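Local coordinates for protein putative thioesterase (Novosphingobium aromaticivorans, PDB 3CJY) that is a putative thioesterase of the acyl-CoA thioesterase family, probably hydrolysing acyl-CoA thioesters, and binds a calcium ion, at residues 49-54 with 77-82; 86-91 with 104-109. All blocks are in the same frame, centred on the assembly; numbering follows the deposited sequence. Where two conformers were deposited one is given.

Interaction 1. Residues 49-54 with 77-82; sequences AETVGR and VEVLQS. With CA (calcium ion), chain B.
T51 and V52, at the C-terminal end of hotdog helix 37-52, pack against V77 and V79 of strand 72-79 beside a calcium site. The T51 and V77 side chains lie alongside, pointing opposite ways. T51 OG1 lies 3.7 Å from V77 CG2, while T51 CG2, anti to the backbone N, comes 3.9 Å from V77 CG1. The same T51 methyl touches V79 CG2 at 4.0 Å, and V52 CG2 reaches that V79 methyl at 3.9 Å. Farther along, R54 NH1 stands 3.5 Å from S82 OG, which sits near the guanidinium plane at its edge; the hydrogen bond of NH1 goes to G83 O. T51 OG1 is gripped by Y17 OH and V47 O. An alanine at T51 would probably leave Y17 OH without this partner and open a gap beside V77 and V79, removing both branches beyond CB. Calcium is bound by T51 O at 2.3 Å, with water and D14 OD1 among its other ligands. No hydrogen bond crosses between the segments, so methyl packing holds them while T51 OG1 and R54 NH1 bond elsewhere. With its carbonyl on the metal and its side chain on the strand, T51 ties the helix end to both.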
ATOM      1  N   ALA A  49       4.761  17.736   1.279  1.00 16.80           N
ATOM      2  CA  ALA A  49       4.856  18.494   0.016  1.00 17.28           C
ATOM      3  C   ALA A  49       5.278  19.943   0.285  1.00 18.05           C
ATOM      4  O   ALA A  49       6.093  20.531  -0.439  1.00 16.70           O
ATOM      5  CB  ALA A  49       3.536  18.441  -0.729  1.00 16.55           C
ATOM      6  N   GLU A  50       4.777  20.484   1.381  1.00 18.85           N
ATOM      7  CA  GLU A  50       5.038  21.893   1.738  1.00 19.64           C
ATOM      8  C   GLU A  50       6.501  22.045   2.180  1.00 18.96           C
ATOM      9  O   GLU A  50       7.181  23.037   1.887  1.00 19.65           O
ATOM     10  CB  GLU A  50       4.038  22.313   2.836  1.00 20.82           C
ATOM     11  CG  GLU A  50       3.366  23.676   2.641  1.00 27.08           C
ATOM     12  CD  GLU A  50       4.114  24.783   3.274  1.00 33.03           C
ATOM     13  OE1 GLU A  50       4.925  24.466   4.176  1.00 37.37           O
ATOM     14  OE2 GLU A  50       3.895  25.957   2.888  1.00 37.34           O
ATOM     15  N   THR A  51       7.002  21.047   2.883  1.00 18.01           N
ATOM     16  CA  THR A  51       8.391  21.083   3.354  1.00 16.97           C
ATOM     17  C   THR A  51       9.345  20.817   2.210  1.00 17.28           C
ATOM     18  O   THR A  51      10.324  21.517   2.061  1.00 17.06           O
ATOM     19  CB  THR A  51       8.627  20.038   4.434  1.00 17.54           C
ATOM     20  OG1 THR A  51       7.834  20.379   5.565  1.00 15.28           O
ATOM     21  CG2 THR A  51      10.097  19.963   4.825  1.00 15.37           C
ATOM     22  N   VAL A  52       9.032  19.855   1.356  1.00 17.06           N
ATOM     23  CA  VAL A  52       9.933  19.487   0.259  1.00 18.61           C
ATOM     24  C   VAL A  52       9.801  20.379  -0.979  1.00 18.43           C
ATOM     25  O   VAL A  52      10.760  20.575  -1.720  1.00 19.62           O
ATOM     26  CB  VAL A  52       9.782  17.985  -0.100  1.00 18.65           C
ATOM     27  CG1 VAL A  52      10.429  17.691  -1.383  1.00 21.19           C
ATOM     28  CG2 VAL A  52      10.396  17.126   1.013  1.00 21.48           C
ATOM     29  N   GLY A  53       8.602  20.872  -1.231  1.00 18.71           N
ATOM     30  CA  GLY A  53       8.365  21.777  -2.332  1.00 18.65           C
ATOM     31  C   GLY A  53       8.113  21.072  -3.631  1.00 19.24           C
ATOM     32  O   GLY A  53       8.377  21.607  -4.696  1.00 19.50           O
ATOM     33  N   ARG A  54       7.563  19.870  -3.541  0.50 19.30           N
ATOM     34  CA  ARG A  54       7.177  19.145  -4.733  0.50 19.41           C
ATOM     35  C   ARG A  54       6.016  18.226  -4.388  0.50 18.76           C
ATOM     36  O   ARG A  54       5.713  17.988  -3.217  0.50 18.68           O
ATOM     37  CB  ARG A  54       8.353  18.400  -5.327  0.50 19.95           C
ATOM     38  CG  ARG A  54       8.923  17.379  -4.423  0.50 21.61           C
ATOM     39  CD  ARG A  54      10.424  17.378  -4.553  0.50 22.67           C
ATOM     40  NE  ARG A  54      10.880  16.937  -5.860  0.50 24.51           N
ATOM     41  CZ  ARG A  54      12.161  16.897  -6.203  0.50 25.91           C
ATOM     42  NH1 ARG A  54      13.088  17.295  -5.335  0.50 26.09           N
ATOM     43  NH2 ARG A  54      12.520  16.468  -7.403  0.50 24.88           N
ATOM     44  N   VAL A  77       8.347  16.677  10.137  1.00 16.24           N
ATOM     45  CA  VAL A  77       8.853  16.175   8.856  1.00 16.35           C
ATOM     46  C   VAL A  77      10.360  16.020   8.815  1.00 17.02           C
ATOM     47  O   VAL A  77      11.096  16.941   9.174  1.00 16.66           O
ATOM     48  CB  VAL A  77       8.511  17.130   7.719  1.00 16.01           C
ATOM     49  CG1 VAL A  77       8.902  16.536   6.365  1.00 15.59           C
ATOM     50  CG2 VAL A  77       7.034  17.507   7.729  1.00 17.26           C
ATOM     51  N   GLU A  78      10.798  14.833   8.399  1.00 17.59           N
ATOM     52  CA  GLU A  78      12.202  14.539   8.192  1.00 19.18           C
ATOM     53  C   GLU A  78      12.413  14.218   6.724  1.00 18.83           C
ATOM     54  O   GLU A  78      11.827  13.284   6.200  1.00 19.81           O
ATOM     55  CB  GLU A  78      12.616  13.322   9.014  1.00 19.74           C
ATOM     56  CG  GLU A  78      14.057  12.892   8.794  1.00 24.03           C
ATOM     57  CD  GLU A  78      14.412  11.609   9.559  1.00 28.97           C
ATOM     58  OE1 GLU A  78      13.510  10.798   9.855  1.00 33.66           O
ATOM     59  OE2 GLU A  78      15.611  11.391   9.837  1.00 33.10           O
ATOM     60  N   VAL A  79      13.310  14.951   6.079  1.00 19.25           N
ATOM     61  CA  VAL A  79      13.627  14.704   4.691  1.00 20.15           C
ATOM     62  C   VAL A  79      14.821  13.746   4.648  1.00 20.98           C
ATOM     63  O   VAL A  79      15.928  14.051   5.121  1.00 19.94           O
ATOM     64  CB  VAL A  79      13.921  16.023   3.930  1.00 20.19           C
ATOM     65  CG1 VAL A  79      14.230  15.718   2.489  1.00 19.75           C
ATOM     66  CG2 VAL A  79      12.739  16.992   4.070  1.00 22.60           C
ATOM     67  N   LEU A  80      14.590  12.572   4.096  1.00 22.73           N
ATOM     68  CA  LEU A  80      15.624  11.541   4.011  1.00 25.10           C
ATOM     69  C   LEU A  80      16.485  11.776   2.763  1.00 27.69           C
ATOM     70  O   LEU A  80      17.651  11.407   2.723  1.00 29.75           O
ATOM     71  CB  LEU A  80      15.017  10.145   3.966  1.00 24.40           C
ATOM     72  CG  LEU A  80      14.093   9.751   5.096  1.00 23.63           C
ATOM     73  CD1 LEU A  80      13.578   8.320   4.880  1.00 23.58           C
ATOM     74  CD2 LEU A  80      14.769   9.871   6.473  1.00 21.81           C
ATOM     75  N   GLN A  81      15.911  12.433   1.775  1.00 30.04           N
ATOM     76  CA  GLN A  81      16.634  12.761   0.530  1.00 31.80           C
ATOM     77  C   GLN A  81      15.848  13.668  -0.398  1.00 32.35           C
ATOM     78  O   GLN A  81      14.632  13.588  -0.475  1.00 31.90           O
ATOM     79  CB  GLN A  81      17.016  11.497  -0.224  1.00 32.48           C
ATOM     80  CG  GLN A  81      15.830  10.728  -0.716  1.00 34.86           C
ATOM     81  CD  GLN A  81      16.219   9.654  -1.695  1.00 38.70           C
ATOM     82  OE1 GLN A  81      17.013   9.897  -2.609  1.00 42.58           O
ATOM     83  NE2 GLN A  81      15.644   8.464  -1.535  1.00 39.45           N
ATOM     84  N   SER A  82      16.567  14.559  -1.076  1.00 33.06           N
ATOM     85  CA  SER A  82      15.948  15.468  -2.030  1.00 34.21           C
ATOM     86  C   SER A  82      16.857  15.811  -3.202  1.00 34.46           C
ATOM     87  O   SER A  82      17.614  16.788  -3.166  1.00 34.90           O
ATOM     88  CB  SER A  82      15.510  16.752  -1.343  1.00 34.48           C
ATOM     89  OG  SER A  82      14.645  17.498  -2.198  1.00 37.44           O
TER
HETATM   90 CA    CA B 259      11.858  23.177   2.640  0.50 21.51          CA
HETATM   91  O   HOH W   1      13.420  21.502   2.821  1.00 43.10           O

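Interaction 2. Residues 86-91 with 104-109; sequences LAQARV and GISLGM
Q88 CG and S106 OG each lie beside their own backbone N (chi1 -65° and -58°), on two side chains that the antiparallel register puts on one face of the sheet. The Q88 chain then runs extended and carries NE2 to S106 OG, a weak hydrogen bond of 3.5 Å. Their stronger partners lie elsewhere: Q81 NE2 on Q88 OE1, and Q58 NE2 on S106 OG. Q88 NE2 also bonds F63 O of the second subunit. The L86 CD2 methyl lies 3.4 Å from L107 O and also touches S106 CB.

On the other face the contacts are apolar. I105 CD1 meets V91 CG2 at 3.9 Å, the two side chains crossing obliquely, and L107 CD1 lies 4.3 Å from A89 CB. V52, V47, L45 and A48 of helix 37-52 pack onto this face, whereas L205 and H102 of the second subunit pack against Q88, S106 and R90.

The backbones are joined by two reciprocal bond pairs. A87 N to L107 O and L107 N to A87 O are each 2.8 Å; A89 and I105 exchange equivalent bonds of 2.9 Å, and all four are close to straight. Q88 with S106 and R90 with G104 are the alternating non-hydrogen-bonded pairs. Just past the A87-L107 pair, G108 adopts backbone angles at which a CB would jam against the preceding carbonyl oxygen. The strand axes approach to 4.7 Å and run 158° apart in direction, the evidence for an antiparallel pair. In this dimer the Q88 and S106 face meets the second subunit. The beta hairpin of strands 87-95 and 98-107, with its apolar face laid against the central helix, is characteristic of the hotdog fold.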
ATOM      1  N   LEU A  86      13.778  12.850  -7.363  1.00 28.83           N
ATOM      2  CA  LEU A  86      12.966  12.303  -6.271  1.00 27.97           C
ATOM      3  C   LEU A  86      13.330  12.818  -4.882  1.00 26.38           C
ATOM      4  O   LEU A  86      14.474  13.160  -4.585  1.00 25.24           O
ATOM      5  CB  LEU A  86      13.152  10.759  -6.353  1.00 28.32           C
ATOM      6  CG  LEU A  86      12.605   9.639  -5.465  1.00 30.49           C
ATOM      7  CD1 LEU A  86      13.532   9.337  -4.323  1.00 31.96           C
ATOM      8  CD2 LEU A  86      11.185   9.887  -4.995  1.00 31.13           C
ATOM      9  N   ALA A  87      12.312  12.923  -4.041  1.00 24.32           N
ATOM     10  CA  ALA A  87      12.512  13.241  -2.651  1.00 23.46           C
ATOM     11  C   ALA A  87      11.740  12.236  -1.808  1.00 23.24           C
ATOM     12  O   ALA A  87      10.713  11.667  -2.237  1.00 20.85           O
ATOM     13  CB  ALA A  87      12.081  14.673  -2.340  1.00 23.38           C
ATOM     14  N   GLN A  88      12.297  11.977  -0.641  1.00 23.01           N
ATOM     15  CA  GLN A  88      11.654  11.116   0.343  1.00 23.20           C
ATOM     16  C   GLN A  88      11.669  11.734   1.701  1.00 22.08           C
ATOM     17  O   GLN A  88      12.640  12.383   2.103  1.00 22.91           O
ATOM     18  CB  GLN A  88      12.291   9.769   0.365  1.00 23.37           C
ATOM     19  CG  GLN A  88      12.036   9.108  -0.962  1.00 27.37           C
ATOM     20  CD  GLN A  88      12.492   7.732  -0.945  1.00 29.37           C
ATOM     21  OE1 GLN A  88      13.562   7.503  -0.407  1.00 35.23           O
ATOM     22  NE2 GLN A  88      11.700   6.772  -1.502  1.00 28.79           N
ATOM     23  N   ALA A  89      10.556  11.557   2.395  1.00 19.52           N
ATOM     24  CA  ALA A  89      10.393  12.130   3.729  1.00 17.61           C
ATOM     25  C   ALA A  89       9.660  11.161   4.624  1.00 17.22           C
ATOM     26  O   ALA A  89       9.054  10.208   4.149  1.00 16.60           O
ATOM     27  CB  ALA A  89       9.564  13.384   3.642  1.00 17.92           C
ATOM     28  N   ARG A  90       9.813  11.403   5.916  1.00 16.66           N
ATOM     29  CA  ARG A  90       9.039  10.744   6.950  1.00 16.44           C
ATOM     30  C   ARG A  90       8.314  11.820   7.765  1.00 16.51           C
ATOM     31  O   ARG A  90       8.880  12.875   8.043  1.00 17.66           O
ATOM     32  CB  ARG A  90       9.940   9.957   7.871  1.00 18.59           C
ATOM     33  CG  ARG A  90      10.535   8.771   7.209  1.00 20.43           C
ATOM     34  CD  ARG A  90      11.022   7.778   8.257  1.00 26.07           C
ATOM     35  NE  ARG A  90      12.141   8.324   8.986  1.00 30.83           N
ATOM     36  CZ  ARG A  90      13.082   7.557   9.528  1.00 34.81           C
ATOM     37  NH1 ARG A  90      13.018   6.233   9.390  1.00 32.09           N
ATOM     38  NH2 ARG A  90      14.101   8.115  10.169  1.00 36.22           N
ATOM     39  N   VAL A  91       7.091  11.526   8.156  1.00 16.16           N
ATOM     40  CA  VAL A  91       6.263  12.415   8.939  1.00 15.87           C
ATOM     41  C   VAL A  91       5.703  11.698  10.140  1.00 16.39           C
ATOM     42  O   VAL A  91       5.032  10.710  10.020  1.00 16.67           O
ATOM     43  CB  VAL A  91       5.073  13.009   8.153  1.00 15.70           C
ATOM     44  CG1 VAL A  91       4.279  13.980   9.058  1.00 16.22           C
ATOM     45  CG2 VAL A  91       5.547  13.715   6.848  1.00 15.66           C
ATOM     46  N   GLY A 104       5.853   7.309   5.645  1.00 16.24           N
ATOM     47  CA  GLY A 104       6.901   7.414   4.624  1.00 15.05           C
ATOM     48  C   GLY A 104       6.248   7.875   3.340  1.00 14.76           C
ATOM     49  O   GLY A 104       5.237   7.337   2.915  1.00 16.45           O
ATOM     50  N   ILE A 105       6.806   8.907   2.759  1.00 15.38           N
ATOM     51  CA  ILE A 105       6.265   9.586   1.591  1.00 15.55           C
ATOM     52  C   ILE A 105       7.340   9.869   0.536  1.00 14.57           C
ATOM     53  O   ILE A 105       8.473  10.265   0.864  1.00 15.12           O
ATOM     54  CB  ILE A 105       5.654  10.952   2.041  1.00 15.19           C
ATOM     55  CG1 ILE A 105       4.571  10.733   3.117  1.00 17.69           C
ATOM     56  CG2 ILE A 105       5.078  11.735   0.837  1.00 15.27           C
ATOM     57  CD1 ILE A 105       4.047  11.966   3.744  1.00 21.57           C
ATOM     58  N   SER A 106       6.992   9.590  -0.717  1.00 15.62           N
ATOM     59  CA  SER A 106       7.849   9.874  -1.869  1.00 16.10           C
ATOM     60  C   SER A 106       7.227  11.040  -2.610  1.00 15.02           C
ATOM     61  O   SER A 106       6.018  11.098  -2.775  1.00 14.70           O
ATOM     62  CB  SER A 106       7.923   8.703  -2.856  1.00 16.79           C
ATOM     63  OG  SER A 106       8.393   7.561  -2.208  1.00 22.30           O
ATOM     64  N   LEU A 107       8.099  11.942  -3.049  1.00 15.60           N
ATOM     65  CA  LEU A 107       7.703  13.170  -3.738  1.00 16.21           C
ATOM     66  C   LEU A 107       8.531  13.362  -4.984  1.00 16.69           C
ATOM     67  O   LEU A 107       9.675  12.971  -5.033  1.00 17.48           O
ATOM     68  CB  LEU A 107       7.834  14.385  -2.815  1.00 16.83           C
ATOM     69  CG  LEU A 107       7.135  14.230  -1.462  1.00 16.95           C
ATOM     70  CD1 LEU A 107       8.157  13.794  -0.390  1.00 12.74           C
ATOM     71  CD2 LEU A 107       6.445  15.522  -1.040  1.00 14.72           C
ATOM     72  N   GLY A 108       7.909  13.933  -5.996  1.00 17.60           N
ATOM     73  CA  GLY A 108       8.615  14.203  -7.236  1.00 18.52           C
ATOM     74  C   GLY A 108       7.678  14.470  -8.374  1.00 19.44           C
ATOM     75  O   GLY A 108       6.470  14.197  -8.319  1.00 19.31           O
HETATM   76  N   MSE A 109       8.269  14.989  -9.430  1.00 20.91           N
HETATM   77  CA  MSE A 109       7.522  15.304 -10.610  1.00 21.93           C
HETATM   78  C   MSE A 109       8.571  15.588 -11.668  1.00 22.53           C
HETATM   79  O   MSE A 109       9.332  16.549 -11.566  1.00 23.86           O
HETATM   80  CB  MSE A 109       6.607  16.506 -10.343  1.00 23.22           C
HETATM   81  CG  MSE A 109       5.583  16.701 -11.451  1.00 26.40           C
HETATM   82 SE   MSE A 109       4.560  18.398 -11.392  0.75 35.15          SE
HETATM   83  CE  MSE A 109       6.093  19.611 -11.140  1.00 34.20           C
TER

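Residues 49-54 and 77-82 both precede 86-91 and 104-109 along the chain, and the centres of the two contacts lie about 6 Å apart within the N-terminal acyl-CoA thioesterase domain. Strand 87-95 is the shared neighbour: it pairs with 72-79 and 81-82 from interaction 1 and with 98-107 in interaction 2. Where the chain turns at L80, L80 and Q81 both face Q88, a classic beta bulge. A salt bridge from E78 OE1 to R90 NH2, 2.8 Å long, crosses between the contacts. Helix 37-52 meets three successive strands: T51 and V52 touch 72-79, V47 and V52 touch V91 and A87 of 87-95, and L45 and A48 touch I105 of 98-107, with calcium bound at the helix end.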